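Local coordinates for ARO (armadillo repeats only protein) (Plasmodium falciparum Santa Lucia, PDB 5EWP), which probably serves as an armadillo-repeat binding scaffold in the translocation of rhoptries to the apical pole of the parasite and their attachment there, at residues Ile16-Lys21 with Val28-Asn33. Numbering follows the deposited sequence.
Sequences ILRFDK and VQEFVN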
ATOM      1  N   ILE A  16      26.076   0.602  11.011  1.00 24.66           N
ATOM      2  CA  ILE A  16      26.275   1.802  10.212  1.00 24.76           C
ATOM      3  C   ILE A  16      27.281   1.532   9.097  1.00 23.71           C
ATOM      4  O   ILE A  16      27.093   1.966   7.965  1.00 22.99           O
ATOM      5  CB  ILE A  16      26.740   2.991  11.076  1.00 26.79           C
ATOM      6  CG1 ILE A  16      25.592   3.451  11.980  1.00 25.99           C
ATOM      7  CG2 ILE A  16      27.235   4.141  10.195  1.00 25.77           C
ATOM      8  CD1 ILE A  16      25.947   4.614  12.889  1.00 32.04           C
ATOM      9  N   LEU A  17      28.341   0.794   9.409  1.00 26.36           N
ATOM     10  CA  LEU A  17      29.310   0.450   8.382  1.00 27.39           C
ATOM     11  C   LEU A  17      28.697  -0.468   7.330  1.00 21.41           C
ATOM     12  O   LEU A  17      28.935  -0.284   6.139  1.00 22.39           O
ATOM     13  CB  LEU A  17      30.534  -0.200   9.007  1.00 30.21           C
ATOM     14  CG  LEU A  17      31.283   0.805   9.878  1.00 36.50           C
ATOM     15  CD1 LEU A  17      32.503   0.171  10.428  1.00 44.61           C
ATOM     16  CD2 LEU A  17      31.657   2.022   9.053  1.00 37.77           C
ATOM     17  N   ARG A  18      27.915  -1.445   7.785  1.00 20.83           N
ATOM     18  CA  ARG A  18      27.222  -2.365   6.883  1.00 24.56           C
ATOM     19  C   ARG A  18      26.276  -1.600   5.982  1.00 23.38           C
ATOM     20  O   ARG A  18      26.216  -1.859   4.786  1.00 22.33           O
ATOM     21  CB  ARG A  18      26.468  -3.433   7.675  1.00 26.74           C
ATOM     22  CG  ARG A  18      27.376  -4.514   8.243  1.00 32.62           C
ATOM     23  CD  ARG A  18      26.627  -5.484   9.153  1.00 32.40           C
ATOM     24  NE  ARG A  18      25.545  -6.190   8.471  1.00 41.44           N
ATOM     25  CZ  ARG A  18      24.513  -6.757   9.091  1.00 43.66           C
ATOM     26  NH1 ARG A  18      24.418  -6.699  10.414  1.00 45.83           N
ATOM     27  NH2 ARG A  18      23.575  -7.379   8.388  1.00 38.44           N
ATOM     28  N   PHE A  19      25.557  -0.633   6.551  1.00 21.89           N
ATOM     29  CA  PHE A  19      24.661   0.193   5.755  1.00 23.46           C
ATOM     30  C   PHE A  19      25.410   0.977   4.678  1.00 22.62           C
ATOM     31  O   PHE A  19      24.994   1.008   3.516  1.00 22.28           O
ATOM     32  CB  PHE A  19      23.865   1.177   6.627  1.00 19.00           C
ATOM     33  CG  PHE A  19      22.925   2.031   5.825  1.00 25.30           C
ATOM     34  CD1 PHE A  19      21.633   1.590   5.553  1.00 19.74           C
ATOM     35  CD2 PHE A  19      23.350   3.245   5.285  1.00 22.68           C
ATOM     36  CE1 PHE A  19      20.759   2.361   4.783  1.00 16.44           C
ATOM     37  CE2 PHE A  19      22.501   4.009   4.511  1.00 23.91           C
ATOM     38  CZ  PHE A  19      21.201   3.560   4.246  1.00 23.24           C
ATOM     39  N   ASP A  20      26.497   1.640   5.066  1.00 24.34           N
ATOM     40  CA  ASP A  20      27.235   2.470   4.114  1.00 24.79           C
ATOM     41  C   ASP A  20      27.785   1.654   2.962  1.00 23.68           C
ATOM     42  O   ASP A  20      27.770   2.096   1.814  1.00 29.31           O
ATOM     43  CB  ASP A  20      28.372   3.219   4.818  1.00 21.45           C
ATOM     44  CG  ASP A  20      27.860   4.312   5.725  1.00 28.29           C
ATOM     45  OD1 ASP A  20      26.680   4.704   5.564  1.00 26.99           O
ATOM     46  OD2 ASP A  20      28.633   4.792   6.587  1.00 28.48           O
ATOM     47  N   LYS A  21      28.255   0.453   3.265  1.00 23.30           N
ATOM     48  CA  LYS A  21      28.783  -0.416   2.222  1.00 25.21           C
ATOM     49  C   LYS A  21      27.656  -0.932   1.329  1.00 27.64           C
ATOM     50  O   LYS A  21      27.785  -0.955   0.102  1.00 26.56           O
ATOM     51  CB  LYS A  21      29.567  -1.576   2.837  1.00 29.93           C
ATOM     52  CG  LYS A  21      30.257  -2.472   1.805  1.00 32.56           C
ATOM     53  CD  LYS A  21      31.066  -3.561   2.477  1.00 39.29           C
ATOM     54  CE  LYS A  21      31.781  -4.439   1.460  1.00 46.71           C
ATOM     55  NZ  LYS A  21      30.821  -5.248   0.656  1.00 48.31           N
ATOM     56  N   VAL A  28      21.225  -5.526  -2.122  1.00 24.84           N
ATOM     57  CA  VAL A  28      19.850  -5.815  -1.739  1.00 24.20           C
ATOM     58  C   VAL A  28      19.767  -6.742  -0.529  1.00 22.79           C
ATOM     59  O   VAL A  28      19.057  -6.439   0.429  1.00 20.95           O
ATOM     60  CB  VAL A  28      19.060  -6.429  -2.925  1.00 20.04           C
ATOM     61  CG1 VAL A  28      17.724  -6.974  -2.453  1.00 18.63           C
ATOM     62  CG2 VAL A  28      18.856  -5.385  -3.998  1.00 23.94           C
ATOM     63  N   GLN A  29      20.485  -7.863  -0.555  1.00 19.78           N
ATOM     64  CA  GLN A  29      20.401  -8.824   0.543  1.00 19.26           C
ATOM     65  C   GLN A  29      20.856  -8.221   1.864  1.00 19.22           C
ATOM     66  O   GLN A  29      20.277  -8.498   2.924  1.00 19.78           O
ATOM     67  CB  GLN A  29      21.229 -10.077   0.254  1.00 23.09           C
ATOM     68  CG  GLN A  29      21.068 -11.163   1.315  1.00 23.39           C
ATOM     69  CD  GLN A  29      19.653 -11.711   1.380  1.00 29.15           C
ATOM     70  OE1 GLN A  29      19.231 -12.481   0.511  1.00 26.86           O
ATOM     71  NE2 GLN A  29      18.910 -11.318   2.401  1.00 23.54           N
ATOM     72  N   GLU A  30      21.897  -7.401   1.810  1.00 16.71           N
ATOM     73  CA  GLU A  30      22.393  -6.796   3.051  1.00 19.94           C
ATOM     74  C   GLU A  30      21.386  -5.782   3.610  1.00 18.12           C
ATOM     75  O   GLU A  30      21.148  -5.732   4.821  1.00 17.95           O
ATOM     76  CB  GLU A  30      23.750  -6.134   2.814  1.00 25.60           C
ATOM     77  CG  GLU A  30      24.443  -5.644   4.055  1.00 38.48           C
ATOM     78  CD  GLU A  30      24.831  -6.743   5.027  1.00 46.84           C
ATOM     79  OE1 GLU A  30      24.815  -7.936   4.656  1.00 41.96           O
ATOM     80  OE2 GLU A  30      25.187  -6.399   6.169  1.00 54.63           O
ATOM     81  N   PHE A  31      20.779  -4.993   2.729  1.00 17.30           N
ATOM     82  CA  PHE A  31      19.702  -4.093   3.156  1.00 19.86           C
ATOM     83  C   PHE A  31      18.565  -4.876   3.825  1.00 19.41           C
ATOM     84  O   PHE A  31      18.059  -4.470   4.852  1.00 16.22           O
ATOM     85  CB  PHE A  31      19.152  -3.285   1.973  1.00 17.46           C
ATOM     86  CG  PHE A  31      19.972  -2.060   1.619  1.00 21.56           C
ATOM     87  CD1 PHE A  31      20.448  -1.212   2.608  1.00 21.99           C
ATOM     88  CD2 PHE A  31      20.255  -1.758   0.292  1.00 19.92           C
ATOM     89  CE1 PHE A  31      21.189  -0.083   2.279  1.00 23.73           C
ATOM     90  CE2 PHE A  31      21.002  -0.637  -0.045  1.00 29.40           C
ATOM     91  CZ  PHE A  31      21.465   0.207   0.954  1.00 21.82           C
ATOM     92  N   VAL A  32      18.146  -6.000   3.240  1.00 16.12           N
ATOM     93  CA  VAL A  32      17.107  -6.796   3.882  1.00 16.33           C
ATOM     94  C   VAL A  32      17.537  -7.282   5.277  1.00 20.50           C
ATOM     95  O   VAL A  32      16.765  -7.197   6.235  1.00 18.62           O
ATOM     96  CB  VAL A  32      16.702  -7.985   2.980  1.00 15.38           C
ATOM     97  CG1 VAL A  32      15.736  -8.915   3.701  1.00 18.67           C
ATOM     98  CG2 VAL A  32      16.043  -7.439   1.736  1.00 16.91           C
ATOM     99  N   ASN A  33      18.775  -7.762   5.394  1.00 19.00           N
ATOM    100  CA  ASN A  33      19.300  -8.215   6.677  1.00 19.47           C
ATOM    101  C   ASN A  33      19.365  -7.090   7.683  1.00 17.99           C
ATOM    102  O   ASN A  33      19.217  -7.313   8.890  1.00 22.39           O
ATOM    103  CB  ASN A  33      20.698  -8.821   6.515  1.00 25.87           C
ATOM    104  CG  ASN A  33      20.695 -10.070   5.674  1.00 31.42           C
ATOM    105  OD1 ASN A  33      19.685 -10.765   5.592  1.00 26.54           O
ATOM    106  ND2 ASN A  33      21.829 -10.368   5.049  1.00 36.65           N
TER
HETATM  107  O   HOH W   1      21.545  -7.192  10.606  1.00 43.54           O
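Arg18 and Glu30 reach for each other across two helices that run roughly antiparallel, and form a salt bridge through a single carboxylate oxygen. Glu30 OE2 takes a weak, bent hydrogen bond from Arg18 NH2 at 2.9 Å and also faces NE of the same arginine, although the modelled separation of Arg18 NE and Glu30 OE2, 2.3 Å, is too short to be real and its exact value is doubtful. The oxygen sits at the guanidinium edge, near its plane, while the carboxylate is turned 66° out of that plane, so the groups do not pair as a flat two-oxygen fork. A bend in the arginine chain at chi3 swings the guanidinium toward Asn33, whose CB lies 3.7 Å from Arg18 NH2. Arg18 NH1 donates to a water at 2.9 Å, which gives a hydrogen bond to Asn33 O at the same distance, a second tie between the helices. Long, charged side chains suit this partly exposed side of the contact. The pair of helices, 14-25 and 28-34, forms a hairpin at the N-terminal end of the elongated armadillo-type array of stacked helices. On its buried side Phe19 and Phe31 meet in an offset edge-to-face pair, the edge of Phe31 directed to the face of Phe19, with planes at 61° and Phe19 CE1 3.5 Å from Phe31 CE1. Phe19 CB points away from the other helix, yet chi1 of -179°, which sets CG opposite the backbone N, carries the ring end nearer. Helix 58-70 receives both rings, Phe19 on Leu61 and Gln65, Phe31 on Leu66; large, flat hydrocarbon groups suit this three-helix junction.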